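Local coordinates for protein deoxyribodipyrimidine photo-lyase (Oryza sativa Japonica Group, PDB 3UMV) that uses FAD and light to split cyclobutane pyrimidine dimers in ultraviolet-damaged DNA back into separate pyrimidines, at residues A71-L76 and F112-G117; N170-W175 and K194-Y199; K349-H354 and G456-M461. All blocks are in the same frame, centred on the assembly; numbering follows the deposited sequence.

Overall arrangement
The three contacts follow one another along the chain and do not touch. Interactions 1 and 2 belong to the N-terminal photolyase region, their centres about 29 Å apart: interaction 1 pairs two strands of its mixed, mostly parallel sheet, and interaction 2 packs the chain after the sheet onto a short helix. Interaction 3 lies across the chain's centre from interaction 1, about 45 Å between centres, and about 34 Å from the centre of interaction 2. The side chain of Val-171 comes within about 10 Å of FAD, and Glu-325, by similarity an FAD-binding residue, hydrogen-bonds the backbone of Val-171 and Val-172. Ile-458 in interaction 3 is about 12 Å from FAD. Interactions 1 and 3 hold bound urea.

Interaction 1: A71-L76 and F112-G117; sequences AVAFAL and FLFTGG. With URE (urea), chain M; URE (urea), chain N.
The Phe-112 ring has Val-72 O in its plane at one edge and the methyl of Ala-71 near the same plane, CB to Phe-112 CE2 3.8 Å. Phe-112 and Phe-114 share the sheet face of Ala-73 and Ala-75, and CG anti to the carbonyl carbon in both (chi1 -68° and -65°) leans the two rings the same way; Leu-124 of helix 120-127 packs against both. A urea nestles against them and hydrogen-bonds through N1 to Leu-113 O (3.2 Å). On the other face, Phe-74 and Leu-113 lie side by side and point the same way, Phe-74 CD2 to Leu-113 CD1 3.9 Å. A second urea approaches this ring obliquely, its oxygen 3.7 Å from Phe-74 CZ. The backbones share four hydrogen bonds: Phe-112 N to Val-72 O, Phe-74 N to Phe-112 O, Phe-114 N to Phe-74 O and Leu-76 N to Phe-114 O. The last three run nearly along their C=O axes. The Gly-117 backbone, at phi 130°, would jam a CB against the preceding carbonyl. Parallel strands 70-75 and 111-114, linked through helix 87-106, form a beta-alpha-beta crossover at the edge of the photolyase alpha/beta domain's mixed, mostly parallel sheet.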
ATOM      1  N   ALA A  71     -19.434  15.235   3.650  1.00 22.43           N
ATOM      2  CA  ALA A  71     -19.471  13.948   4.341  1.00 20.19           C
ATOM      3  C   ALA A  71     -18.375  13.018   3.828  1.00 20.53           C
ATOM      4  O   ALA A  71     -17.939  13.144   2.683  1.00 20.95           O
ATOM      5  CB  ALA A  71     -20.813  13.283   4.170  1.00 19.30           C
ATOM      6  N   VAL A  72     -17.929  12.104   4.688  1.00 18.83           N
ATOM      7  CA  VAL A  72     -16.988  11.053   4.298  1.00 16.63           C
ATOM      8  C   VAL A  72     -17.732   9.721   4.319  1.00 17.37           C
ATOM      9  O   VAL A  72     -18.547   9.467   5.215  1.00 20.28           O
ATOM     10  CB  VAL A  72     -15.781  10.972   5.267  1.00 20.35           C
ATOM     11  CG1 VAL A  72     -14.879   9.802   4.890  1.00 19.07           C
ATOM     12  CG2 VAL A  72     -15.013  12.287   5.286  1.00 21.04           C
ATOM     13  N   ALA A  73     -17.476   8.878   3.324  1.00 13.94           N
ATOM     14  CA  ALA A  73     -18.067   7.544   3.278  1.00 16.73           C
ATOM     15  C   ALA A  73     -16.994   6.503   3.010  1.00 17.36           C
ATOM     16  O   ALA A  73     -16.124   6.714   2.171  1.00 16.89           O
ATOM     17  CB  ALA A  73     -19.163   7.470   2.203  1.00 18.11           C
ATOM     18  N   PHE A  74     -17.041   5.389   3.742  1.00 15.30           N
ATOM     19  CA  PHE A  74     -16.101   4.292   3.522  1.00 14.61           C
ATOM     20  C   PHE A  74     -16.868   3.013   3.237  1.00 12.47           C
ATOM     21  O   PHE A  74     -17.772   2.644   3.997  1.00 19.16           O
ATOM     22  CB  PHE A  74     -15.208   4.074   4.742  1.00 18.17           C
ATOM     23  CG  PHE A  74     -14.157   3.029   4.527  1.00 16.08           C
ATOM     24  CD1 PHE A  74     -12.894   3.391   4.075  1.00 17.08           C
ATOM     25  CD2 PHE A  74     -14.431   1.685   4.735  1.00 15.85           C
ATOM     26  CE1 PHE A  74     -11.926   2.430   3.854  1.00 18.23           C
ATOM     27  CE2 PHE A  74     -13.464   0.718   4.518  1.00 17.73           C
ATOM     28  CZ  PHE A  74     -12.210   1.084   4.079  1.00 19.89           C
ATOM     29  N   ALA A  75     -16.529   2.332   2.151  1.00 13.97           N
ATOM     30  CA  ALA A  75     -17.156   1.034   1.860  1.00 22.14           C
ATOM     31  C   ALA A  75     -16.185  -0.112   2.093  1.00 19.95           C
ATOM     32  O   ALA A  75     -15.132  -0.182   1.456  1.00 18.97           O
ATOM     33  CB  ALA A  75     -17.678   0.992   0.425  1.00 22.51           C
ATOM     34  N   LEU A  76     -16.529  -1.005   3.019  1.00 18.66           N
ATOM     35  CA  LEU A  76     -15.769  -2.237   3.204  1.00 19.22           C
ATOM     36  C   LEU A  76     -16.236  -3.279   2.184  1.00 19.67           C
ATOM     37  O   LEU A  76     -17.424  -3.578   2.115  1.00 25.07           O
ATOM     38  CB  LEU A  76     -15.982  -2.780   4.617  1.00 20.61           C
ATOM     39  CG  LEU A  76     -15.101  -3.987   4.969  1.00 20.94           C
ATOM     40  CD1 LEU A  76     -13.622  -3.560   5.071  1.00 20.50           C
ATOM     41  CD2 LEU A  76     -15.563  -4.659   6.256  1.00 21.03           C
ATOM     42  N   PHE A 112     -19.810   7.945   7.131  1.00 19.97           N
ATOM     43  CA  PHE A 112     -20.686   6.829   6.781  1.00 21.81           C
ATOM     44  C   PHE A 112     -19.879   5.549   6.558  1.00 21.86           C
ATOM     45  O   PHE A 112     -19.001   5.506   5.698  1.00 26.46           O
ATOM     46  CB  PHE A 112     -21.464   7.139   5.501  1.00 18.18           C
ATOM     47  CG  PHE A 112     -22.479   8.240   5.656  1.00 22.43           C
ATOM     48  CD1 PHE A 112     -23.799   7.949   5.945  1.00 23.36           C
ATOM     49  CD2 PHE A 112     -22.106   9.565   5.508  1.00 23.68           C
ATOM     50  CE1 PHE A 112     -24.739   8.964   6.085  1.00 23.87           C
ATOM     51  CE2 PHE A 112     -23.044  10.593   5.650  1.00 23.10           C
ATOM     52  CZ  PHE A 112     -24.360  10.290   5.938  1.00 22.22           C
ATOM     53  N   LEU A 113     -20.183   4.514   7.334  1.00 21.07           N
ATOM     54  CA  LEU A 113     -19.550   3.213   7.166  1.00 22.29           C
ATOM     55  C   LEU A 113     -20.506   2.221   6.519  1.00 23.33           C
ATOM     56  O   LEU A 113     -21.586   1.956   7.049  1.00 27.62           O
ATOM     57  CB  LEU A 113     -19.081   2.661   8.509  1.00 21.30           C
ATOM     58  CG  LEU A 113     -18.365   1.316   8.361  1.00 24.69           C
ATOM     59  CD1 LEU A 113     -17.140   1.470   7.489  1.00 24.75           C
ATOM     60  CD2 LEU A 113     -17.989   0.742   9.723  1.00 28.63           C
ATOM     61  N   PHE A 114     -20.100   1.669   5.378  1.00 19.77           N
ATOM     62  CA  PHE A 114     -20.922   0.708   4.644  1.00 21.63           C
ATOM     63  C   PHE A 114     -20.223  -0.650   4.568  1.00 23.51           C
ATOM     64  O   PHE A 114     -19.116  -0.758   4.033  1.00 21.97           O
ATOM     65  CB  PHE A 114     -21.204   1.226   3.231  1.00 21.53           C
ATOM     66  CG  PHE A 114     -22.041   2.482   3.196  1.00 24.05           C
ATOM     67  CD1 PHE A 114     -21.537   3.659   2.664  1.00 19.51           C
ATOM     68  CD2 PHE A 114     -23.329   2.484   3.697  1.00 27.28           C
ATOM     69  CE1 PHE A 114     -22.312   4.812   2.620  1.00 21.07           C
ATOM     70  CE2 PHE A 114     -24.109   3.634   3.666  1.00 27.59           C
ATOM     71  CZ  PHE A 114     -23.601   4.800   3.132  1.00 26.13           C
ATOM     72  N   THR A 115     -20.848  -1.691   5.110  1.00 24.22           N
ATOM     73  CA  THR A 115     -20.214  -3.006   5.091  1.00 29.93           C
ATOM     74  C   THR A 115     -20.766  -3.954   4.016  1.00 34.59           C
ATOM     75  O   THR A 115     -20.352  -5.111   3.921  1.00 35.06           O
ATOM     76  CB  THR A 115     -20.233  -3.667   6.486  1.00 30.57           C
ATOM     77  OG1 THR A 115     -21.562  -3.648   7.019  1.00 37.03           O
ATOM     78  CG2 THR A 115     -19.317  -2.899   7.426  1.00 29.55           C
ATOM     79  N   GLY A 116     -21.674  -3.447   3.191  1.00 32.39           N
ATOM     80  CA  GLY A 116     -22.272  -4.245   2.134  1.00 37.98           C
ATOM     81  C   GLY A 116     -21.511  -4.193   0.821  1.00 39.08           C
ATOM     82  O   GLY A 116     -21.661  -5.076  -0.019  1.00 44.90           O
ATOM     83  N   GLY A 117     -20.689  -3.165   0.640  1.00 36.11           N
ATOM     84  CA  GLY A 117     -19.892  -3.043  -0.568  1.00 32.87           C
ATOM     85  C   GLY A 117     -20.030  -1.670  -1.192  1.00 29.64           C
ATOM     86  O   GLY A 117     -20.832  -0.857  -0.727  1.00 31.29           O
TER
HETATM   87  C   URE M 904     -11.816  -2.340   1.788  1.00 21.71           C
HETATM   88  O   URE M 904     -12.134  -1.267   1.266  1.00 24.09           O
HETATM   89  N1  URE M 904     -12.717  -3.272   1.958  1.00 18.35           N
HETATM   90  N2  URE M 904     -10.578  -2.579   2.150  1.00 22.69           N
HETATM   91  C   URE N 905     -25.042   4.244   7.027  1.00 33.24           C
HETATM   92  O   URE N 905     -24.442   4.957   7.814  1.00 28.10           O
HETATM   93  N1  URE N 905     -24.565   3.064   6.726  1.00 33.15           N
HETATM   94  N2  URE N 905     -26.156   4.665   6.479  1.00 34.60           N

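Interaction 2: N170-W175 and K194-Y199; sequences NVVPVW and KVMDEY
Tyr-199 supplies the tight part of this contact. Its CB sits 3.3 Å from Val-171 O, and CG anti to its carbonyl carbon (chi1 -67°) turns the ring under the Pro-173 ring. Pro-173 CD stands over one face, 3.9 Å from the centroid of the Tyr-199 ring and 24° off its normal, a CH-pi contact offset toward the rim at CD1 and CE1. On the opposite face the exposed Glu-198 lays its CG, while its OE2 bonds His-22; Val-195 CB lies in plane at the edge.

Beyond the ring the packing loosens toward the solvent side, that of Glu-198 and the partly exposed Val-195 and Met-196. The two methyls of Val-172 divide the work: CG1 meets Val-195 CG2 at 3.9 Å, the side chains crossing at about a right angle, while CG2 meets Met-196 CE at 4.0 Å. Met-196 starts with CG anti to the backbone N; the bend at chi2 brings SD to 4.0 Å from Val-171 CG1, and the bend at chi3 then carries CE to Val-172 CG2.

Glu-325 of helix 310-333, by similarity an FAD-binding residue, accepts from both Val-171 N and Val-172 N, so the contact probably backs the helix bordering the flavin site. Arg-25 reaches Val-171 O through NH2 and Tyr-199 O through NH1. The contact between the segments is largely apolar, made of aliphatic, thioether and CH-pi contacts, with the carbonyl of Val-171 against Tyr-199 CB; charged groups from outside satisfy the backbone at its margin, and Arg-25, gripping one carbonyl of each segment, probably helps fix their relative position.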
ATOM      1  N   ASN A 170       0.156   9.604  -3.784  1.00 14.25           N
ATOM      2  CA  ASN A 170       1.471   9.854  -4.337  1.00 12.87           C
ATOM      3  C   ASN A 170       1.828  11.340  -4.214  1.00 14.04           C
ATOM      4  O   ASN A 170       0.946  12.189  -4.278  1.00 18.27           O
ATOM      5  CB  ASN A 170       1.507   9.444  -5.806  1.00 12.67           C
ATOM      6  CG  ASN A 170       1.346   7.946  -5.995  1.00 14.67           C
ATOM      7  OD1 ASN A 170       2.122   7.161  -5.449  1.00 17.15           O
ATOM      8  ND2 ASN A 170       0.308   7.538  -6.733  1.00 16.40           N
ATOM      9  N   VAL A 171       3.116  11.640  -4.040  1.00 15.03           N
ATOM     10  CA  VAL A 171       3.581  13.025  -4.025  1.00 15.14           C
ATOM     11  C   VAL A 171       3.340  13.650  -5.383  1.00 15.60           C
ATOM     12  O   VAL A 171       2.787  14.747  -5.485  1.00 14.73           O
ATOM     13  CB  VAL A 171       5.095  13.144  -3.679  1.00 12.07           C
ATOM     14  CG1 VAL A 171       5.517  14.602  -3.660  1.00 16.11           C
ATOM     15  CG2 VAL A 171       5.380  12.494  -2.328  1.00 18.76           C
ATOM     16  N   VAL A 172       3.780  12.959  -6.431  1.00 17.92           N
ATOM     17  CA  VAL A 172       3.533  13.424  -7.784  1.00 17.56           C
ATOM     18  C   VAL A 172       2.381  12.587  -8.333  1.00 14.07           C
ATOM     19  O   VAL A 172       2.447  11.356  -8.328  1.00 12.47           O
ATOM     20  CB  VAL A 172       4.786  13.256  -8.679  1.00 17.56           C
ATOM     21  CG1 VAL A 172       4.527  13.807 -10.080  1.00 14.98           C
ATOM     22  CG2 VAL A 172       6.008  13.962  -8.062  1.00 16.17           C
ATOM     23  N   PRO A 173       1.308  13.238  -8.797  1.00 16.20           N
ATOM     24  CA  PRO A 173       0.149  12.484  -9.294  1.00 13.33           C
ATOM     25  C   PRO A 173       0.549  11.427 -10.307  1.00 15.04           C
ATOM     26  O   PRO A 173       1.384  11.698 -11.179  1.00 16.19           O
ATOM     27  CB  PRO A 173      -0.702  13.569  -9.953  1.00 18.31           C
ATOM     28  CG  PRO A 173      -0.358  14.811  -9.196  1.00 18.51           C
ATOM     29  CD  PRO A 173       1.082  14.696  -8.809  1.00 18.92           C
ATOM     30  N   VAL A 174      -0.024  10.229 -10.181  1.00 16.27           N
ATOM     31  CA  VAL A 174       0.373   9.096 -11.017  1.00 14.00           C
ATOM     32  C   VAL A 174       0.272   9.378 -12.532  1.00 17.96           C
ATOM     33  O   VAL A 174       1.135   8.947 -13.306  1.00 19.46           O
ATOM     34  CB  VAL A 174      -0.440   7.831 -10.661  1.00 13.88           C
ATOM     35  CG1 VAL A 174      -1.946   8.052 -10.956  1.00 19.95           C
ATOM     36  CG2 VAL A 174       0.098   6.633 -11.434  1.00 15.52           C
ATOM     37  N   TRP A 175      -0.765  10.098 -12.956  1.00 19.70           N
ATOM     38  CA  TRP A 175      -0.960  10.361 -14.388  1.00 21.70           C
ATOM     39  C   TRP A 175      -0.071  11.506 -14.884  1.00 21.55           C
ATOM     40  O   TRP A 175       0.091  11.710 -16.090  1.00 22.67           O
ATOM     41  CB  TRP A 175      -2.446  10.642 -14.690  1.00 21.08           C
ATOM     42  CG  TRP A 175      -3.102  11.393 -13.595  1.00 19.91           C
ATOM     43  CD1 TRP A 175      -2.892  12.704 -13.255  1.00 26.93           C
ATOM     44  CD2 TRP A 175      -4.058  10.886 -12.658  1.00 18.69           C
ATOM     45  NE1 TRP A 175      -3.666  13.045 -12.172  1.00 24.40           N
ATOM     46  CE2 TRP A 175      -4.388  11.946 -11.783  1.00 19.42           C
ATOM     47  CE3 TRP A 175      -4.674   9.645 -12.481  1.00 18.38           C
ATOM     48  CZ2 TRP A 175      -5.293  11.796 -10.745  1.00 19.44           C
ATOM     49  CZ3 TRP A 175      -5.583   9.501 -11.457  1.00 20.38           C
ATOM     50  CH2 TRP A 175      -5.891  10.570 -10.604  1.00 18.67           C
ATOM     51  N   LYS A 194      12.303  16.436 -11.673  1.00 25.86           N
ATOM     52  CA  LYS A 194      12.033  17.714 -12.340  1.00 27.37           C
ATOM     53  C   LYS A 194      10.847  18.496 -11.769  1.00 28.50           C
ATOM     54  O   LYS A 194      10.809  19.731 -11.846  1.00 30.60           O
ATOM     55  CB  LYS A 194      11.798  17.489 -13.828  1.00 30.28           C
ATOM     56  CG  LYS A 194      13.036  17.062 -14.593  1.00 37.15           C
ATOM     57  CD  LYS A 194      12.677  16.781 -16.037  1.00 42.68           C
ATOM     58  CE  LYS A 194      13.881  16.343 -16.838  1.00 47.27           C
ATOM     59  NZ  LYS A 194      13.479  16.051 -18.239  1.00 52.47           N
ATOM     60  N   VAL A 195       9.869  17.785 -11.225  1.00 20.35           N
ATOM     61  CA  VAL A 195       8.664  18.416 -10.718  1.00 20.43           C
ATOM     62  C   VAL A 195       8.511  18.215  -9.215  1.00 22.06           C
ATOM     63  O   VAL A 195       7.469  18.532  -8.644  1.00 24.33           O
ATOM     64  CB  VAL A 195       7.402  17.867 -11.425  1.00 20.77           C
ATOM     65  CG1 VAL A 195       7.429  18.191 -12.907  1.00 26.17           C
ATOM     66  CG2 VAL A 195       7.281  16.372 -11.221  1.00 20.24           C
ATOM     67  N   MET A 196       9.548  17.693  -8.572  1.00 22.27           N
ATOM     68  CA  MET A 196       9.453  17.391  -7.152  1.00 23.66           C
ATOM     69  C   MET A 196       9.198  18.650  -6.339  1.00 22.77           C
ATOM     70  O   MET A 196       8.368  18.639  -5.434  1.00 25.33           O
ATOM     71  CB  MET A 196      10.700  16.664  -6.646  1.00 24.87           C
ATOM     72  CG  MET A 196      10.537  16.056  -5.251  1.00 24.91           C
ATOM     73  SD  MET A 196       9.255  14.765  -5.120  1.00 26.58           S
ATOM     74  CE  MET A 196       9.703  13.657  -6.451  1.00 23.58           C
ATOM     75  N   ASP A 197       9.888  19.744  -6.673  1.00 20.71           N
ATOM     76  CA  ASP A 197       9.704  20.996  -5.939  1.00 25.51           C
ATOM     77  C   ASP A 197       8.269  21.534  -6.062  1.00 26.08           C
ATOM     78  O   ASP A 197       7.753  22.174  -5.149  1.00 24.23           O
ATOM     79  CB  ASP A 197      10.726  22.053  -6.386  1.00 31.70           C
ATOM     80  CG  ASP A 197      12.134  21.749  -5.906  1.00 42.82           C
ATOM     81  OD1 ASP A 197      12.285  20.953  -4.949  1.00 43.31           O
ATOM     82  OD2 ASP A 197      13.091  22.314  -6.483  1.00 50.51           O
ATOM     83  N   GLU A 198       7.619  21.237  -7.181  1.00 22.76           N
ATOM     84  CA  GLU A 198       6.247  21.661  -7.405  1.00 23.67           C
ATOM     85  C   GLU A 198       5.206  20.887  -6.589  1.00 21.41           C
ATOM     86  O   GLU A 198       4.142  21.428  -6.275  1.00 24.85           O
ATOM     87  CB  GLU A 198       5.907  21.580  -8.898  1.00 26.64           C
ATOM     88  CG  GLU A 198       4.470  21.936  -9.235  1.00 26.05           C
ATOM     89  CD  GLU A 198       4.224  22.045 -10.732  1.00 30.49           C
ATOM     90  OE1 GLU A 198       5.121  21.676 -11.520  1.00 33.56           O
ATOM     91  OE2 GLU A 198       3.125  22.498 -11.119  1.00 34.81           O
ATOM     92  N   TYR A 199       5.503  19.632  -6.249  1.00 19.18           N
ATOM     93  CA  TYR A 199       4.517  18.766  -5.583  1.00 16.09           C
ATOM     94  C   TYR A 199       4.817  18.422  -4.127  1.00 18.88           C
ATOM     95  O   TYR A 199       3.893  18.139  -3.345  1.00 21.50           O
ATOM     96  CB  TYR A 199       4.315  17.477  -6.386  1.00 15.68           C
ATOM     97  CG  TYR A 199       3.659  17.743  -7.713  1.00 15.01           C
ATOM     98  CD1 TYR A 199       2.300  17.967  -7.791  1.00 17.88           C
ATOM     99  CD2 TYR A 199       4.404  17.794  -8.882  1.00 19.84           C
ATOM    100  CE1 TYR A 199       1.688  18.226  -8.983  1.00 19.97           C
ATOM    101  CE2 TYR A 199       3.794  18.051 -10.103  1.00 23.93           C
ATOM    102  CZ  TYR A 199       2.428  18.257 -10.139  1.00 20.55           C
ATOM    103  OH  TYR A 199       1.792  18.518 -11.326  1.00 21.31           O
TER

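Interaction 3: K349-H354 and G456-M461. With URE (urea), chain K.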
ATOM      1  N   LYS A 349      11.656 -13.546 -22.144  1.00 15.56           N
ATOM      2  CA  LYS A 349      12.411 -14.433 -23.030  1.00 14.19           C
ATOM      3  C   LYS A 349      13.466 -15.246 -22.278  1.00 17.17           C
ATOM      4  O   LYS A 349      13.641 -16.441 -22.522  1.00 17.33           O
ATOM      5  CB  LYS A 349      13.035 -13.641 -24.172  1.00 17.37           C
ATOM      6  CG  LYS A 349      11.994 -13.149 -25.168  1.00 18.92           C
ATOM      7  CD  LYS A 349      12.566 -12.147 -26.152  1.00 23.63           C
ATOM      8  CE  LYS A 349      13.405 -12.813 -27.209  1.00 27.13           C
ATOM      9  NZ  LYS A 349      13.989 -11.842 -28.191  1.00 30.21           N
ATOM     10  N   THR A 350      14.168 -14.605 -21.354  1.00 14.52           N
ATOM     11  CA  THR A 350      15.209 -15.328 -20.637  1.00 13.94           C
ATOM     12  C   THR A 350      14.603 -16.400 -19.732  1.00 15.08           C
ATOM     13  O   THR A 350      15.143 -17.487 -19.605  1.00 17.06           O
ATOM     14  CB  THR A 350      16.157 -14.396 -19.845  1.00 16.73           C
ATOM     15  OG1 THR A 350      17.340 -15.125 -19.495  1.00 18.75           O
ATOM     16  CG2 THR A 350      15.503 -13.905 -18.578  1.00 18.34           C
ATOM     17  N   LEU A 351      13.466 -16.093 -19.110  1.00 12.18           N
ATOM     18  CA  LEU A 351      12.782 -17.081 -18.294  1.00 15.05           C
ATOM     19  C   LEU A 351      12.267 -18.242 -19.154  1.00 15.89           C
ATOM     20  O   LEU A 351      12.375 -19.406 -18.753  1.00 16.56           O
ATOM     21  CB  LEU A 351      11.664 -16.426 -17.482  1.00 16.60           C
ATOM     22  CG  LEU A 351      12.160 -15.658 -16.250  1.00 17.62           C
ATOM     23  CD1 LEU A 351      11.040 -14.832 -15.633  1.00 12.03           C
ATOM     24  CD2 LEU A 351      12.736 -16.632 -15.222  1.00 14.32           C
ATOM     25  N   MET A 352      11.768 -17.930 -20.350  1.00 15.66           N
ATOM     26  CA  MET A 352      11.288 -18.962 -21.273  1.00 16.53           C
ATOM     27  C   MET A 352      12.433 -19.849 -21.759  1.00 20.27           C
ATOM     28  O   MET A 352      12.280 -21.068 -21.847  1.00 20.43           O
ATOM     29  CB  MET A 352      10.557 -18.342 -22.469  1.00 15.92           C
ATOM     30  CG  MET A 352       9.250 -17.643 -22.086  1.00 15.33           C
ATOM     31  SD  MET A 352       8.470 -16.778 -23.457  1.00 23.15           S
ATOM     32  CE  MET A 352       8.006 -18.176 -24.481  1.00 22.91           C
ATOM     33  N   ASP A 353      13.565 -19.230 -22.081  1.00 17.55           N
ATOM     34  CA  ASP A 353      14.752 -19.959 -22.523  1.00 17.55           C
ATOM     35  C   ASP A 353      15.194 -21.003 -21.509  1.00 21.60           C
ATOM     36  O   ASP A 353      15.833 -21.997 -21.864  1.00 24.61           O
ATOM     37  CB  ASP A 353      15.933 -19.005 -22.754  1.00 19.93           C
ATOM     38  CG  ASP A 353      15.751 -18.119 -23.956  1.00 26.45           C
ATOM     39  OD1 ASP A 353      14.913 -18.451 -24.822  1.00 28.85           O
ATOM     40  OD2 ASP A 353      16.458 -17.081 -24.035  1.00 26.33           O
ATOM     41  N   HIS A 354      14.874 -20.770 -20.242  1.00 18.24           N
ATOM     42  CA  HIS A 354      15.354 -21.643 -19.185  1.00 18.74           C
ATOM     43  C   HIS A 354      14.247 -22.450 -18.536  1.00 19.13           C
ATOM     44  O   HIS A 354      14.451 -23.097 -17.509  1.00 20.65           O
ATOM     45  CB  HIS A 354      16.156 -20.825 -18.174  1.00 14.99           C
ATOM     46  CG  HIS A 354      17.463 -20.361 -18.725  1.00 18.09           C
ATOM     47  ND1 HIS A 354      18.623 -21.091 -18.589  1.00 21.90           N
ATOM     48  CD2 HIS A 354      17.788 -19.272 -19.459  1.00 19.05           C
ATOM     49  CE1 HIS A 354      19.612 -20.463 -19.198  1.00 21.84           C
ATOM     50  NE2 HIS A 354      19.134 -19.354 -19.729  1.00 20.73           N
ATOM     51  N   GLY A 456      18.059 -17.789 -15.875  1.00 16.19           N
ATOM     52  CA  GLY A 456      18.514 -17.061 -17.044  1.00 12.86           C
ATOM     53  C   GLY A 456      19.275 -15.820 -16.599  1.00 14.70           C
ATOM     54  O   GLY A 456      20.133 -15.897 -15.713  1.00 16.21           O
ATOM     55  N   LYS A 457      18.949 -14.678 -17.200  1.00 14.94           N
ATOM     56  CA  LYS A 457      19.573 -13.404 -16.826  1.00 17.39           C
ATOM     57  C   LYS A 457      18.890 -12.669 -15.666  1.00 14.00           C
ATOM     58  O   LYS A 457      19.277 -11.560 -15.312  1.00 15.97           O
ATOM     59  CB  LYS A 457      19.683 -12.498 -18.050  1.00 19.59           C
ATOM     60  CG  LYS A 457      20.441 -13.159 -19.187  1.00 22.48           C
ATOM     61  CD  LYS A 457      20.545 -12.261 -20.400  1.00 25.99           C
ATOM     62  CE  LYS A 457      21.090 -13.044 -21.581  1.00 31.96           C
ATOM     63  NZ  LYS A 457      21.218 -12.198 -22.803  1.00 34.09           N
ATOM     64  N   ILE A 458      17.866 -13.273 -15.077  1.00 15.02           N
ATOM     65  CA  ILE A 458      17.215 -12.654 -13.927  1.00 11.41           C
ATOM     66  C   ILE A 458      18.238 -12.668 -12.793  1.00 11.00           C
ATOM     67  O   ILE A 458      18.927 -13.662 -12.607  1.00 15.31           O
ATOM     68  CB  ILE A 458      15.975 -13.455 -13.487  1.00 12.89           C
ATOM     69  CG1 ILE A 458      14.959 -13.519 -14.635  1.00 14.38           C
ATOM     70  CG2 ILE A 458      15.360 -12.836 -12.233  1.00 13.16           C
ATOM     71  CD1 ILE A 458      14.561 -12.145 -15.179  1.00 11.99           C
ATOM     72  N   ARG A 459      18.322 -11.573 -12.036  1.00 12.96           N
ATOM     73  CA  ARG A 459      19.269 -11.464 -10.923  1.00 11.61           C
ATOM     74  C   ARG A 459      19.168 -12.627  -9.922  1.00 12.02           C
ATOM     75  O   ARG A 459      18.068 -12.989  -9.469  1.00 12.53           O
ATOM     76  CB  ARG A 459      19.093 -10.118 -10.206  1.00 11.23           C
ATOM     77  CG  ARG A 459      20.118  -9.881  -9.085  1.00 16.50           C
ATOM     78  CD  ARG A 459      19.702  -8.738  -8.152  1.00 16.52           C
ATOM     79  NE  ARG A 459      19.539  -7.466  -8.856  1.00 15.81           N
ATOM     80  CZ  ARG A 459      20.041  -6.309  -8.435  1.00 21.43           C
ATOM     81  NH1 ARG A 459      20.744  -6.267  -7.308  1.00 29.08           N
ATOM     82  NH2 ARG A 459      19.843  -5.193  -9.142  1.00 19.15           N
ATOM     83  N   TYR A 460      20.323 -13.199  -9.574  1.00 15.13           N
ATOM     84  CA  TYR A 460      20.404 -14.347  -8.676  1.00 14.86           C
ATOM     85  C   TYR A 460      20.899 -13.884  -7.307  1.00 17.62           C
ATOM     86  O   TYR A 460      21.685 -12.947  -7.217  1.00 21.13           O
ATOM     87  CB  TYR A 460      21.369 -15.398  -9.245  1.00 16.80           C
ATOM     88  CG  TYR A 460      21.373 -16.710  -8.487  1.00 19.78           C
ATOM     89  CD1 TYR A 460      22.493 -17.118  -7.779  1.00 25.88           C
ATOM     90  CD2 TYR A 460      20.263 -17.537  -8.488  1.00 18.28           C
ATOM     91  CE1 TYR A 460      22.506 -18.318  -7.090  1.00 25.57           C
ATOM     92  CE2 TYR A 460      20.261 -18.742  -7.793  1.00 18.20           C
ATOM     93  CZ  TYR A 460      21.384 -19.123  -7.097  1.00 23.84           C
ATOM     94  OH  TYR A 460      21.401 -20.317  -6.402  1.00 24.63           O
ATOM     95  N   MET A 461      20.417 -14.529  -6.251  1.00 15.98           N
ATOM     96  CA  MET A 461      20.925 -14.298  -4.903  1.00 16.96           C
ATOM     97  C   MET A 461      21.053 -15.662  -4.249  1.00 19.94           C
ATOM     98  O   MET A 461      20.281 -16.574  -4.554  1.00 23.73           O
ATOM     99  CB  MET A 461      19.964 -13.427  -4.093  1.00 16.02           C
ATOM    100  CG  MET A 461      19.822 -11.965  -4.558  1.00 14.83           C
ATOM    101  SD  MET A 461      18.482 -11.112  -3.664  1.00 23.52           S
ATOM    102  CE  MET A 461      19.278 -10.762  -2.090  1.00 23.67           C
TER
HETATM  103  C   URE K 902      22.776 -13.815 -12.316  1.00 36.16           C
HETATM  104  O   URE K 902      21.816 -14.273 -12.945  1.00 35.62           O
HETATM  105  N1  URE K 902      22.607 -12.973 -11.317  1.00 30.04           N
HETATM  106  N2  URE K 902      23.993 -14.178 -12.642  1.00 35.40           N
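One hydrogen bond joins the segments: Lys-457 N donates to Thr-350 OG1 at 2.8 Å, with 162° at the hydrogen. The hydroxyl reaches it because OG1 is anti to the backbone N (chi1 -164°). Gly-456 CA lies 3.3 Å from the same oxygen. A CB on Gly-456 would clash with Thr-350 OG1, and its phi of 57° also suits a residue without a side chain.

A CH-pi contact adds to this at the helix end. Gly-456 CA stands over one face of the His-354 ring, 3.7 Å from the ring centroid, offset toward the rim at CD2. The ring's rotation is held by hydrogen bonds from ND1 to Asp-357 and from NE2 to Glu-451, and the two acidic partners would probably favour a protonated imidazole.

Apolar contact centres on Ile-458. Its CD1 meets Thr-350 CG2 at 3.9 Å, and its CG1 meets Leu-351 CD2 at the same distance, the leucine and isoleucine crossing at about a right angle. Replacing Thr-350 by an alanine would remove both OG1 and CG2, and would probably leave Lys-457 N without this acceptor and loosen the packing against Ile-458.

On the far side of the loop a urea lies close to Ile-458 O and to the backbone of Tyr-460, and is hydrogen-bonded to Lys-450 O. The contact fastens the C-terminal end of helix 345-353 to the loop between helices 431-442 and 463-469; Ile-458 also touches Trp-346 and Ala-347 of the first helix, while Tyr-460 and Met-461 continue onto helix 393-405.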